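Local coordinates for protein bifunctional dTDP-4-dehydrorhamnose 3,5-epimerase/dTDP-4-dehydrorhamnose reductase (Arabidopsis thaliana, PDB 4QQR) that converts dTDP-4-dehydro-6-deoxy-glucose to dTDP-L-rhamnose by 3,5-epimerization followed by NADPH-dependent reduction of the 4-keto sugar, at residues I206-E209 against M210-N214; E153-K156 against N157-N160; R178-I181 against T182-R186; S228-E231 against I232-M235; S51-A54 against D55-V59. All coordinates share one frame; numbering follows the deposited sequence.

Contact 1. Residues I206-E209 against M210-N214; sequences ISIE and MAKRN
Glu209 and Lys212 meet at the last turn of helix 200-212, part of the Rossmann fold. A Schellman motif ends this helix. Asn214, with positive phi, is its C-prime residue and donates its N to Ala211 O. Leu215 N reaches back to Met210 O.

Lys212 CB lies 3.5 Å from Glu209 O, and Lys212 CG lies 3.6 Å from Ile208 O. This CG is anti to the carbonyl carbon (chi1 -74°), and the chain runs extended from there. Lys212 CD passes 3.6 Å from Glu209 OE1. Lys212 NZ ends 3.5 Å from Glu209 OE2, a weak salt bridge, and Gln35 is a second, weak partner. The Glu209 chain bends at chi2 (-61°), which turns its carboxylate across the Lys212 chain.

The inner side is mostly apolar. Met210 CG packs 4.2 Å from Ile206 CG2, and Ala211 lies against strands 63-66 and 107-113. Ser207 OG bonds to Tyr111 OH, a probable NADPH-binding residue.

Arg213 forms a salt bridge through NH1 with Glu275. A water joins it to Glu209, donating to Glu209 OE1 (2.7 Å) and accepting from Arg213 NE (2.9 Å). This water lies at the guanidinium edge, in its plane.

Contact 2. Residues E153-K156 against N157-N160; sequences ELLK and NYEN. With ZN (zinc ion), chain D.
A type I beta turn, Leu155 to Tyr158, leads the chain out of helix 143-155 toward strand 161-166 of the Rossmann sheet. Here Asn157 and Tyr158 fold back on Leu154 and Leu155. The turn is closed by Tyr158 N, which donates to Leu155 O at 3.0 Å.

Leu154 O is gripped twice by Asn157. The backbone N of Asn157 gives the straighter bond to Leu154 O, 2.9 Å long with an N-H...O angle of 164°. Asn157 ND2 adds a weak bond to Leu154 O at 3.0 Å, bent to 128°. It can do so because Asn157 CG lies on the side of its own backbone N (chi1 -56°), which swings the amide back over the helix end. The other end of the amide, OD1, takes a weak hydrogen bond from Lys83 of the second subunit.

The Tyr158 ring turns its edge to the helix. Leu154 O and Leu155 CA lie near the ring plane. Tyr158 CD2 packs obliquely 4.1 Å from Leu155 CD2. Leu155 also rests on Leu95 and Ala98 of helix 80-103, while Tyr158 packs on Ile87 of the second subunit.

Beyond the turn, Glu159 OE2 binds a zinc ion at 2.5 Å, and Glu80 of the second subunit binds the same ion. The metal thus ties two carboxylates of different subunits together, and its positive charge probably offsets their mutual repulsion.

Contact 3. Residues R178-I181 against T182-R186; sequences RNFI and TKIAR
Two torsions bring Phe180 and Ile184 together in the first turn of helix 180-186. Phe180 CG lies opposite its backbone N (chi1 179°), which leans the ring along the helix toward the next turn. Ile184 CG1 is turned away from its own carbonyl carbon (chi1 -59°) and points back to meet it.

The result is a CH-pi contact. Ile184 CG1 sits over one face of the Phe180 ring, 3.7 Å from the centroid and 23° off the normal. Ile184 CG1 is shifted toward the rim, 3.5 Å from Phe180 CZ. Ile184 CD1 follows, 3.9 Å from the same Phe180 CZ. Both residues face the protein interior. Phe180 also meets Met168 and Met197, and Ile184 reaches His229 and Leu233 of helix 229-239.

Asn179 is the N-cap. Asn179 OD1 accepts from Ile181 N at 3.0 Å, which satisfies one of the amides at the helix start. Its ND2 is held from outside by the carbonyls of Ser171 and Asp173, so the cap amide is fixed at both ends. The residue before it, Arg178, packs on Trp23, a probable NADPH-binding residue.

Beside the cap, the Thr182 side chain crosses that of Asn179 at about a right angle. Regular helical bonding follows: Lys183 N to Asn179 O, Ile184 N to Phe180 O, and Ala185 N to Ile181 O at 2.7 Å.

Contact 4. Residues S228-E231 against I232-M235; sequences SHNE and ILEM
His229 O is gripped by two backbone amides in the first turn of helix 229-239, which opens with a capping box. Leu233 N donates to His229 O at 2.9 Å with a nearly straight N-H...O angle of 166°. Ile232 N adds a weak bond to His229 O at 3.3 Å, and Ile232 N also donates weakly to Ser228 O.

The box joins Ser228, the N-cap, to Glu231. Ser228 OG accepts from Glu231 N at 3.2 Å. In return Glu231 OE2 accepts from Ser228 N at 2.8 Å, using the anti lone pair, the one away from OE1. The Glu231 side chain runs extended beyond CG, which carries the carboxylate back to the start of the helix. Its OE1 has a salt bridge to Lys283, which together with the N-terminal helix end would probably stabilise the negative charge.

His229 ND1 bonds to Ile193 N, and Asn230 OD1 bonds to Trp246 NE1. Leu233 packs on Val190, Phe244 and Trp246, and Met235 on Ile287 and Phe291 of helix 282-291.

The next helical bond runs from Glu234 N to Asn230 O at 2.9 Å. The Glu234 carboxylate lies along the helix surface, with Glu234 OE2 3.5 Å from Glu231 CA and Glu234 OE1 4.1 Å from Asn230 CB.

Contact 5. Residues S51-A54 against D55-V59; sequences SIVA and DIESV
Residues Ser51 to Val59 run as regular alpha-helix, with Ile56 N bonded to Ile52 O at 3.1 Å, Glu57 N to Val53 O and Ser58 N to Ala54 O at 2.8 Å. The bond from Asp55 N to Ser51 O is weak, at 3.4 Å.

Asp55 is the buried polar residue of the segment. A chi1 of -66° turns its carboxylate back along the helix. Asp55 OD1 comes near Ser51 O, but both are acceptors and there is no bond between them. OD2 is held from outside by two donors, the Tyr18 hydroxyl and Gly44 N. These two bonds hold OD2 in place and satisfy that oxygen. They also fasten the helix to the end of strand 14-18 and the loop after strand 38-41.

Val53 and Glu57 lie side by side, pointing the same way. Val53 CG1 is 4.1 Å from Glu57 OE2, a loose contact. Glu57 OE1 has a long, weak ion pair with Lys104.

Ile52 and Ile56 follow one another a turn apart. Ile56 CG1 lies 3.3 Å from the carbonyl oxygen Ile52 O. Their outside partners mark the apolar side of the helix. Helix 49-59 packs on strand 14-18 and on helix 80-103. Ile56 and Val59 rest on Leu16 of the strand, while Ile52 meets Leu97 and Ile100 of the helix and Val53 meets Ile100.

All five contacts are local, each within a helix or at its end. Contacts 1 and 3 are mostly buried; contacts 2, 4 and 5 are partly buried. Contacts 1, 2 and 5 belong to helices around the Rossmann sheet, and contacts 2 and 5 both pack on helix 80-103. Contacts 3 and 4 touch directly: Ile184 CG2 lies 3.5 Å from Leu233 CD1. They are both helix starts, one capped by asparagine and one by a serine-glutamate box. Contacts 1 and 2 are helix ends instead. Only contact 2 reaches the second subunit. There Glu159 binds zinc, whereas Glu209 and Glu231 pair with lysines and Asp55 with a tyrosine hydroxyl and a backbone N.

Contact 1. Residues I206-E209 against M210-N214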
loop_
_atom_site.group_PDB
_atom_site.type_symbol
_atom_site.label_atom_id
_atom_site.label_comp_id
_atom_site.label_asym_id
_atom_site.label_seq_id
_atom_site.Cartn_x
_atom_site.Cartn_y
_atom_site.Cartn_z
ATOM N N ILE A 206 -5.677 20.756 -19.315
ATOM C CA ILE A 206 -4.351 20.986 -18.740
ATOM C C ILE A 206 -3.603 19.683 -18.470
ATOM O O ILE A 206 -2.401 19.588 -18.681
ATOM C CB ILE A 206 -4.466 21.817 -17.427
ATOM C CG1 ILE A 206 -4.717 23.301 -17.762
ATOM C CG2 ILE A 206 -3.233 21.619 -16.519
ATOM C CD1 ILE A 206 -5.266 24.128 -16.620
ATOM N N SER A 207 -4.321 18.665 -18.018
ATOM C CA SER A 207 -3.683 17.381 -17.768
ATOM C C SER A 207 -3.160 16.758 -19.059
ATOM O O SER A 207 -2.102 16.126 -19.044
ATOM C CB SER A 207 -4.587 16.420 -16.976
ATOM O OG SER A 207 -5.620 15.886 -17.769
ATOM N N ILE A 208 -3.872 16.939 -20.171
ATOM C CA ILE A 208 -3.334 16.504 -21.468
ATOM C C ILE A 208 -1.982 17.190 -21.711
ATOM O O ILE A 208 -1.034 16.567 -22.212
ATOM C CB ILE A 208 -4.272 16.814 -22.683
ATOM C CG1 ILE A 208 -5.687 16.232 -22.513
ATOM C CG2 ILE A 208 -3.657 16.326 -23.971
ATOM C CD1 ILE A 208 -5.743 14.791 -22.116
ATOM N N GLU A 209 -1.900 18.469 -21.338
ATOM C CA GLU A 209 -0.701 19.286 -21.571
ATOM C C GLU A 209 0.469 18.883 -20.678
ATOM O O GLU A 209 1.632 19.029 -21.069
ATOM C CB GLU A 209 -0.998 20.792 -21.398
ATOM C CG GLU A 209 -2.050 21.320 -22.367
ATOM C CD GLU A 209 -1.633 21.166 -23.832
ATOM O OE1 GLU A 209 -0.416 21.366 -24.114
ATOM O OE2 GLU A 209 -2.513 20.837 -24.683
ATOM N N MET A 210 0.149 18.386 -19.480
ATOM C CA MET A 210 1.165 17.949 -18.516
ATOM C C MET A 210 1.878 16.735 -19.056
ATOM O O MET A 210 3.102 16.651 -18.985
ATOM C CB MET A 210 0.538 17.645 -17.158
ATOM C CG MET A 210 -0.083 18.879 -16.502
ATOM S SD MET A 210 -0.702 18.583 -14.836
ATOM C CE MET A 210 0.821 18.596 -13.900
ATOM N N ALA A 211 1.091 15.812 -19.612
ATOM C CA ALA A 211 1.604 14.672 -20.366
ATOM C C ALA A 211 2.519 15.135 -21.502
ATOM O O ALA A 211 3.659 14.678 -21.609
ATOM C CB ALA A 211 0.461 13.839 -20.915
ATOM N N LYS A 212 2.027 16.042 -22.342
ATOM C CA LYS A 212 2.838 16.560 -23.435
ATOM C C LYS A 212 4.180 17.126 -22.948
ATOM O O LYS A 212 5.183 17.014 -23.642
ATOM C CB LYS A 212 2.061 17.600 -24.241
ATOM C CG LYS A 212 0.956 17.024 -25.157
ATOM C CD LYS A 212 0.103 18.147 -25.753
ATOM C CE LYS A 212 -0.733 17.660 -26.928
ATOM N NZ LYS A 212 -1.899 18.571 -27.259
ATOM N N ARG A 213 4.202 17.697 -21.742
ATOM C CA ARG A 213 5.413 18.298 -21.197
ATOM C C ARG A 213 6.214 17.320 -20.371
ATOM O O ARG A 213 7.173 17.704 -19.710
ATOM C CB ARG A 213 5.065 19.484 -20.319
ATOM C CG ARG A 213 4.366 20.580 -21.053
ATOM C CD ARG A 213 4.146 21.782 -20.147
ATOM N NE ARG A 213 3.185 22.707 -20.731
ATOM C CZ ARG A 213 2.774 23.830 -20.158
ATOM N NH1 ARG A 213 3.239 24.189 -18.963
ATOM N NH2 ARG A 213 1.888 24.593 -20.788
ATOM N N ASN A 214 5.799 16.061 -20.394
ATOM C CA ASN A 214 6.416 15.017 -19.576
ATOM C C ASN A 214 6.584 15.357 -18.072
ATOM O O ASN A 214 7.631 15.090 -17.472
ATOM C CB ASN A 214 7.741 14.597 -20.208
ATOM C CG ASN A 214 7.592 14.237 -21.676
ATOM O OD1 ASN A 214 6.727 13.440 -22.048
ATOM N ND2 ASN A 214 8.424 14.837 -22.519
HETATM O O HOH W 1 2.023 22.036 -23.289
#

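Contact 2. Residues E153-K156 against N157-N160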
loop_
_atom_site.group_PDB
_atom_site.type_symbol
_atom_site.label_atom_id
_atom_site.label_comp_id
_atom_site.label_asym_id
_atom_site.label_seq_id
_atom_site.Cartn_x
_atom_site.Cartn_y
_atom_site.Cartn_z
ATOM N N GLU A 153 1.897 7.531 -1.782
ATOM C CA GLU A 153 3.240 7.514 -1.230
ATOM C C GLU A 153 4.146 6.567 -2.029
ATOM O O GLU A 153 5.280 6.909 -2.356
ATOM C CB GLU A 153 3.218 7.123 0.252
ATOM C CG GLU A 153 4.610 6.987 0.882
ATOM C CD GLU A 153 5.119 8.269 1.535
ATOM O OE1 GLU A 153 4.445 9.327 1.423
ATOM O OE2 GLU A 153 6.199 8.214 2.182
ATOM N N LEU A 154 3.630 5.386 -2.352
ATOM C CA LEU A 154 4.369 4.422 -3.166
ATOM C C LEU A 154 4.712 4.952 -4.555
ATOM O O LEU A 154 5.837 4.776 -5.036
ATOM C CB LEU A 154 3.598 3.107 -3.277
ATOM C CG LEU A 154 3.469 2.389 -1.939
ATOM C CD1 LEU A 154 2.450 1.269 -2.015
ATOM C CD2 LEU A 154 4.842 1.887 -1.497
ATOM N N LEU A 155 3.754 5.614 -5.195
ATOM C CA LEU A 155 3.988 6.146 -6.532
ATOM C C LEU A 155 5.114 7.186 -6.576
ATOM O O LEU A 155 5.653 7.468 -7.653
ATOM C CB LEU A 155 2.698 6.693 -7.125
ATOM C CG LEU A 155 1.651 5.616 -7.419
ATOM C CD1 LEU A 155 0.359 6.225 -7.957
ATOM C CD2 LEU A 155 2.197 4.594 -8.390
ATOM N N LYS A 156 5.478 7.738 -5.415
ATOM C CA LYS A 156 6.613 8.666 -5.308
ATOM C C LYS A 156 7.913 8.010 -5.787
ATOM O O LYS A 156 8.859 8.708 -6.179
ATOM C CB LYS A 156 6.834 9.143 -3.854
ATOM C CG LYS A 156 5.944 10.284 -3.340
ATOM C CD LYS A 156 6.393 10.692 -1.926
ATOM C CE LYS A 156 5.541 11.790 -1.291
ATOM N NZ LYS A 156 6.160 13.163 -1.421
ATOM N N ASN A 157 7.966 6.677 -5.724
ATOM C CA ASN A 157 9.156 5.931 -6.123
ATOM C C ASN A 157 9.236 5.676 -7.626
ATOM O O ASN A 157 10.278 5.218 -8.110
ATOM C CB ASN A 157 9.244 4.598 -5.382
ATOM C CG ASN A 157 9.223 4.764 -3.872
ATOM O OD1 ASN A 157 10.151 5.326 -3.287
ATOM N ND2 ASN A 157 8.175 4.250 -3.228
ATOM N N TYR A 158 8.146 5.956 -8.353
ATOM C CA TYR A 158 8.134 5.823 -9.819
ATOM C C TYR A 158 8.289 7.176 -10.495
ATOM O O TYR A 158 7.322 7.895 -10.666
ATOM C CB TYR A 158 6.846 5.161 -10.327
ATOM C CG TYR A 158 6.615 3.782 -9.780
ATOM C CD1 TYR A 158 6.888 2.657 -10.542
ATOM C CD2 TYR A 158 6.141 3.603 -8.485
ATOM C CE1 TYR A 158 6.687 1.387 -10.032
ATOM C CE2 TYR A 158 5.938 2.341 -7.965
ATOM C CZ TYR A 158 6.208 1.236 -8.742
ATOM O OH TYR A 158 6.005 -0.021 -8.216
ATOM N N GLU A 159 9.505 7.494 -10.918
ATOM C CA GLU A 159 9.828 8.808 -11.466
ATOM C C GLU A 159 9.095 9.178 -12.742
ATOM O O GLU A 159 9.196 10.321 -13.201
ATOM C CB GLU A 159 11.331 8.903 -11.733
ATOM C CG GLU A 159 11.711 8.422 -13.114
ATOM C CD GLU A 159 13.001 7.628 -13.134
ATOM O OE1 GLU A 159 13.997 8.068 -12.513
ATOM O OE2 GLU A 159 13.001 6.556 -13.778
ATOM N N ASN A 160 8.394 8.216 -13.335
ATOM C CA ASN A 160 7.696 8.441 -14.603
ATOM C C ASN A 160 6.213 8.778 -14.391
ATOM O O ASN A 160 5.495 9.108 -15.327
ATOM C CB ASN A 160 7.794 7.181 -15.443
ATOM C CG ASN A 160 7.019 6.038 -14.829
ATOM O OD1 ASN A 160 7.084 5.809 -13.613
ATOM N ND2 ASN A 160 6.234 5.343 -15.651
HETATM ZN ZN ZN D . 15.310 5.709 -13.325
#

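Contact 3. Residues R178-I181 against T182-R186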
loop_
_atom_site.group_PDB
_atom_site.type_symbol
_atom_site.label_atom_id
_atom_site.label_comp_id
_atom_site.label_asym_id
_atom_site.label_seq_id
_atom_site.Cartn_x
_atom_site.Cartn_y
_atom_site.Cartn_z
ATOM N N ARG A 178 -22.505 12.422 -10.857
ATOM C CA ARG A 178 -21.192 12.426 -10.220
ATOM C C ARG A 178 -20.704 13.854 -9.966
ATOM O O ARG A 178 -19.877 14.100 -9.093
ATOM C CB ARG A 178 -20.188 11.619 -11.052
ATOM C CG ARG A 178 -20.112 10.129 -10.692
ATOM C CD ARG A 178 -19.793 9.300 -11.917
ATOM N NE ARG A 178 -20.960 9.208 -12.784
ATOM C CZ ARG A 178 -20.926 9.183 -14.117
ATOM N NH1 ARG A 178 -19.767 9.243 -14.770
ATOM N NH2 ARG A 178 -22.069 9.100 -14.800
ATOM N N ASN A 179 -21.244 14.790 -10.736
ATOM C CA ASN A 179 -20.927 16.203 -10.592
ATOM C C ASN A 179 -21.217 16.708 -9.182
ATOM O O ASN A 179 -22.308 16.509 -8.660
ATOM C CB ASN A 179 -21.699 17.001 -11.656
ATOM C CG ASN A 179 -21.204 18.434 -11.813
ATOM O OD1 ASN A 179 -20.851 19.106 -10.835
ATOM N ND2 ASN A 179 -21.191 18.913 -13.053
ATOM N N PHE A 180 -20.237 17.355 -8.560
ATOM C CA PHE A 180 -20.383 17.748 -7.167
ATOM C C PHE A 180 -21.504 18.755 -6.993
ATOM O O PHE A 180 -22.242 18.694 -6.009
ATOM C CB PHE A 180 -19.090 18.314 -6.592
ATOM C CG PHE A 180 -19.215 18.754 -5.155
ATOM C CD1 PHE A 180 -19.105 17.839 -4.126
ATOM C CD2 PHE A 180 -19.454 20.080 -4.834
ATOM C CE1 PHE A 180 -19.224 18.237 -2.803
ATOM C CE2 PHE A 180 -19.574 20.480 -3.516
ATOM C CZ PHE A 180 -19.456 19.554 -2.498
ATOM N N ILE A 181 -21.619 19.672 -7.949
ATOM C CA ILE A 181 -22.701 20.651 -7.964
ATOM C C ILE A 181 -24.078 19.985 -7.906
ATOM O O ILE A 181 -24.871 20.279 -7.004
ATOM C CB ILE A 181 -22.654 21.542 -9.227
ATOM C CG1 ILE A 181 -21.342 22.331 -9.294
ATOM C CG2 ILE A 181 -23.832 22.506 -9.250
ATOM C CD1 ILE A 181 -21.243 23.207 -10.520
ATOM N N THR A 182 -24.366 19.090 -8.850
ATOM C CA THR A 182 -25.697 18.487 -8.876
ATOM C C THR A 182 -26.004 17.588 -7.669
ATOM O O THR A 182 -27.171 17.457 -7.294
ATOM C CB THR A 182 -26.009 17.747 -10.181
ATOM O OG1 THR A 182 -26.168 16.350 -9.911
ATOM C CG2 THR A 182 -24.926 17.987 -11.190
ATOM N N LYS A 183 -24.978 16.982 -7.071
ATOM C CA LYS A 183 -25.149 16.308 -5.792
ATOM C C LYS A 183 -25.747 17.298 -4.811
ATOM O O LYS A 183 -26.880 17.141 -4.362
ATOM C CB LYS A 183 -23.804 15.833 -5.229
ATOM C CG LYS A 183 -23.208 14.593 -5.881
ATOM C CD LYS A 183 -21.931 14.187 -5.168
ATOM C CE LYS A 183 -21.369 12.904 -5.728
ATOM N NZ LYS A 183 -20.224 12.421 -4.893
ATOM N N ILE A 184 -24.961 18.324 -4.503
ATOM C CA ILE A 184 -25.318 19.364 -3.546
ATOM C C ILE A 184 -26.615 20.095 -3.890
ATOM O O ILE A 184 -27.397 20.416 -3.005
ATOM C CB ILE A 184 -24.167 20.362 -3.419
ATOM C CG1 ILE A 184 -22.928 19.608 -2.960
ATOM C CG2 ILE A 184 -24.490 21.458 -2.443
ATOM C CD1 ILE A 184 -23.189 18.732 -1.769
ATOM N N ALA A 185 -26.853 20.342 -5.171
ATOM C CA ALA A 185 -28.107 20.960 -5.601
ATOM C C ALA A 185 -29.314 20.033 -5.411
ATOM O O ALA A 185 -30.463 20.490 -5.370
ATOM C CB ALA A 185 -28.018 21.415 -7.062
ATOM N N ARG A 186 -29.053 18.733 -5.314
ATOM C CA ARG A 186 -30.132 17.758 -5.201
ATOM C C ARG A 186 -30.366 17.367 -3.752
ATOM O O ARG A 186 -31.290 16.616 -3.444
ATOM C CB ARG A 186 -29.850 16.511 -6.048
ATOM C CG ARG A 186 -30.767 16.367 -7.257
ATOM C CD ARG A 186 -29.992 16.416 -8.572
ATOM N NE ARG A 186 -29.567 15.093 -9.038
ATOM C CZ ARG A 186 -29.550 14.724 -10.319
ATOM N NH1 ARG A 186 -29.939 15.575 -11.259
ATOM N NH2 ARG A 186 -29.149 13.503 -10.664
#

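Contact 4. Residues S228-E231 against I232-M235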
loop_
_atom_site.group_PDB
_atom_site.type_symbol
_atom_site.label_atom_id
_atom_site.label_comp_id
_atom_site.label_asym_id
_atom_site.label_seq_id
_atom_site.Cartn_x
_atom_site.Cartn_y
_atom_site.Cartn_z
ATOM N N SER A 228 -17.337 27.511 -0.680
ATOM C CA SER A 228 -18.217 26.766 0.207
ATOM C C SER A 228 -19.379 26.240 -0.617
ATOM O O SER A 228 -19.564 26.645 -1.782
ATOM C CB SER A 228 -18.731 27.653 1.327
ATOM O OG SER A 228 -19.664 28.590 0.820
ATOM N N HIS A 229 -20.151 25.332 -0.018
ATOM C CA HIS A 229 -21.339 24.762 -0.667
ATOM C C HIS A 229 -22.357 25.837 -0.961
ATOM O O HIS A 229 -23.036 25.793 -1.988
ATOM C CB HIS A 229 -21.984 23.703 0.220
ATOM C CG HIS A 229 -21.039 22.641 0.673
ATOM N ND1 HIS A 229 -20.069 22.871 1.628
ATOM C CD2 HIS A 229 -20.895 21.350 0.301
ATOM C CE1 HIS A 229 -19.381 21.766 1.828
ATOM N NE2 HIS A 229 -19.860 20.824 1.032
ATOM N N ASN A 230 -22.446 26.805 -0.052
ATOM C CA ASN A 230 -23.385 27.909 -0.189
ATOM C C ASN A 230 -23.048 28.841 -1.336
ATOM O O ASN A 230 -23.934 29.221 -2.110
ATOM C CB ASN A 230 -23.498 28.697 1.114
ATOM C CG ASN A 230 -24.413 28.022 2.133
ATOM O OD1 ASN A 230 -25.187 27.136 1.804
ATOM N ND2 ASN A 230 -24.334 28.460 3.372
ATOM N N GLU A 231 -21.772 29.206 -1.457
ATOM C CA GLU A 231 -21.355 30.125 -2.507
ATOM C C GLU A 231 -21.712 29.514 -3.840
ATOM O O GLU A 231 -22.030 30.227 -4.795
ATOM C CB GLU A 231 -19.859 30.438 -2.425
ATOM C CG GLU A 231 -19.482 31.160 -1.139
ATOM C CD GLU A 231 -17.982 31.343 -0.940
ATOM O OE1 GLU A 231 -17.548 32.515 -0.833
ATOM O OE2 GLU A 231 -17.242 30.329 -0.852
ATOM N N ILE A 232 -21.703 28.182 -3.873
ATOM C CA ILE A 232 -22.032 27.429 -5.068
ATOM C C ILE A 232 -23.532 27.427 -5.337
ATOM O O ILE A 232 -23.969 27.776 -6.433
ATOM C CB ILE A 232 -21.514 25.990 -4.960
ATOM C CG1 ILE A 232 -19.985 25.975 -5.104
ATOM C CG2 ILE A 232 -22.176 25.090 -6.010
ATOM C CD1 ILE A 232 -19.348 24.593 -4.892
ATOM N N LEU A 233 -24.310 27.039 -4.328
ATOM C CA LEU A 233 -25.771 27.008 -4.441
ATOM C C LEU A 233 -26.339 28.365 -4.853
ATOM O O LEU A 233 -27.298 28.431 -5.626
ATOM C CB LEU A 233 -26.423 26.512 -3.135
ATOM C CG LEU A 233 -26.820 25.028 -2.955
ATOM C CD1 LEU A 233 -26.163 24.109 -3.970
ATOM C CD2 LEU A 233 -26.547 24.514 -1.545
ATOM N N GLU A 234 -25.744 29.444 -4.339
ATOM C CA GLU A 234 -26.170 30.794 -4.704
ATOM C C GLU A 234 -25.968 31.002 -6.199
ATOM O O GLU A 234 -26.836 31.543 -6.877
ATOM C CB GLU A 234 -25.393 31.862 -3.924
ATOM C CG GLU A 234 -25.706 31.941 -2.448
ATOM C CD GLU A 234 -24.523 32.438 -1.649
ATOM O OE1 GLU A 234 -24.580 32.391 -0.402
ATOM O OE2 GLU A 234 -23.517 32.867 -2.266
ATOM N N MET A 235 -24.824 30.560 -6.709
ATOM C CA MET A 235 -24.566 30.614 -8.143
ATOM C C MET A 235 -25.499 29.709 -8.939
ATOM O O MET A 235 -25.883 30.032 -10.059
ATOM C CB MET A 235 -23.116 30.251 -8.451
ATOM C CG MET A 235 -22.117 31.185 -7.817
ATOM S SD MET A 235 -20.452 30.772 -8.347
ATOM C CE MET A 235 -19.508 31.926 -7.364
#

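Contact 5. Residues S51-A54 against D55-V59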
loop_
_atom_site.group_PDB
_atom_site.type_symbol
_atom_site.label_atom_id
_atom_site.label_comp_id
_atom_site.label_asym_id
_atom_site.label_seq_id
_atom_site.Cartn_x
_atom_site.Cartn_y
_atom_site.Cartn_z
ATOM N N SER A 51 -1.862 -8.636 -19.511
ATOM C CA SER A 51 -2.981 -7.907 -20.121
ATOM C C SER A 51 -2.609 -6.456 -20.481
ATOM O O SER A 51 -2.954 -5.961 -21.567
ATOM C CB SER A 51 -4.207 -7.915 -19.203
ATOM O OG SER A 51 -4.476 -9.216 -18.704
ATOM N N ILE A 52 -1.912 -5.789 -19.561
ATOM C CA ILE A 52 -1.424 -4.427 -19.760
ATOM C C ILE A 52 -0.219 -4.397 -20.704
ATOM O O ILE A 52 -0.145 -3.531 -21.597
ATOM C CB ILE A 52 -1.012 -3.783 -18.420
ATOM C CG1 ILE A 52 -2.065 -4.056 -17.349
ATOM C CG2 ILE A 52 -0.772 -2.290 -18.592
ATOM C CD1 ILE A 52 -3.407 -3.527 -17.705
ATOM N N VAL A 53 0.715 -5.334 -20.511
ATOM C CA VAL A 53 1.878 -5.457 -21.395
ATOM C C VAL A 53 1.433 -5.586 -22.856
ATOM O O VAL A 53 2.066 -5.033 -23.761
ATOM C CB VAL A 53 2.811 -6.651 -21.010
ATOM C CG1 VAL A 53 4.049 -6.692 -21.905
ATOM C CG2 VAL A 53 3.252 -6.552 -19.561
ATOM N N ALA A 54 0.325 -6.289 -23.074
ATOM C CA ALA A 54 -0.224 -6.489 -24.413
ATOM C C ALA A 54 -0.727 -5.177 -25.032
ATOM O O ALA A 54 -0.415 -4.851 -26.190
ATOM C CB ALA A 54 -1.333 -7.518 -24.367
ATOM N N ASP A 55 -1.510 -4.440 -24.251
ATOM C CA ASP A 55 -1.969 -3.117 -24.636
ATOM C C ASP A 55 -0.824 -2.202 -25.070
ATOM O O ASP A 55 -0.943 -1.523 -26.084
ATOM C CB ASP A 55 -2.728 -2.453 -23.481
ATOM C CG ASP A 55 -4.026 -3.151 -23.147
ATOM O OD1 ASP A 55 -4.228 -4.288 -23.617
ATOM O OD2 ASP A 55 -4.844 -2.558 -22.406
ATOM N N ILE A 56 0.270 -2.170 -24.306
ATOM C CA ILE A 56 1.359 -1.248 -24.632
ATOM C C ILE A 56 1.990 -1.611 -25.972
ATOM O O ILE A 56 2.358 -0.738 -26.760
ATOM C CB ILE A 56 2.463 -1.205 -23.558
ATOM C CG1 ILE A 56 1.873 -0.979 -22.159
ATOM C CG2 ILE A 56 3.516 -0.161 -23.916
ATOM C CD1 ILE A 56 1.461 0.406 -21.870
ATOM N N GLU A 57 2.097 -2.905 -26.248
ATOM C CA GLU A 57 2.676 -3.334 -27.519
ATOM C C GLU A 57 1.709 -3.172 -28.697
ATOM O O GLU A 57 2.109 -2.778 -29.798
ATOM C CB GLU A 57 3.217 -4.757 -27.410
ATOM C CG GLU A 57 4.148 -4.930 -26.213
ATOM C CD GLU A 57 5.274 -5.911 -26.472
ATOM O OE1 GLU A 57 6.101 -5.628 -27.370
ATOM O OE2 GLU A 57 5.334 -6.953 -25.774
ATOM N N SER A 58 0.436 -3.457 -28.445
ATOM C CA SER A 58 -0.613 -3.277 -29.442
ATOM C C SER A 58 -0.821 -1.802 -29.829
ATOM O O SER A 58 -0.943 -1.485 -31.015
ATOM C CB SER A 58 -1.917 -3.904 -28.942
ATOM O OG SER A 58 -2.973 -3.699 -29.857
ATOM N N VAL A 59 -0.847 -0.907 -28.838
ATOM C CA VAL A 59 -1.111 0.526 -29.067
ATOM C C VAL A 59 0.155 1.329 -29.376
ATOM O O VAL A 59 0.101 2.360 -30.062
ATOM C CB VAL A 59 -1.823 1.164 -27.855
ATOM C CG1 VAL A 59 -2.127 2.649 -28.090
ATOM C CG2 VAL A 59 -3.100 0.418 -27.556
#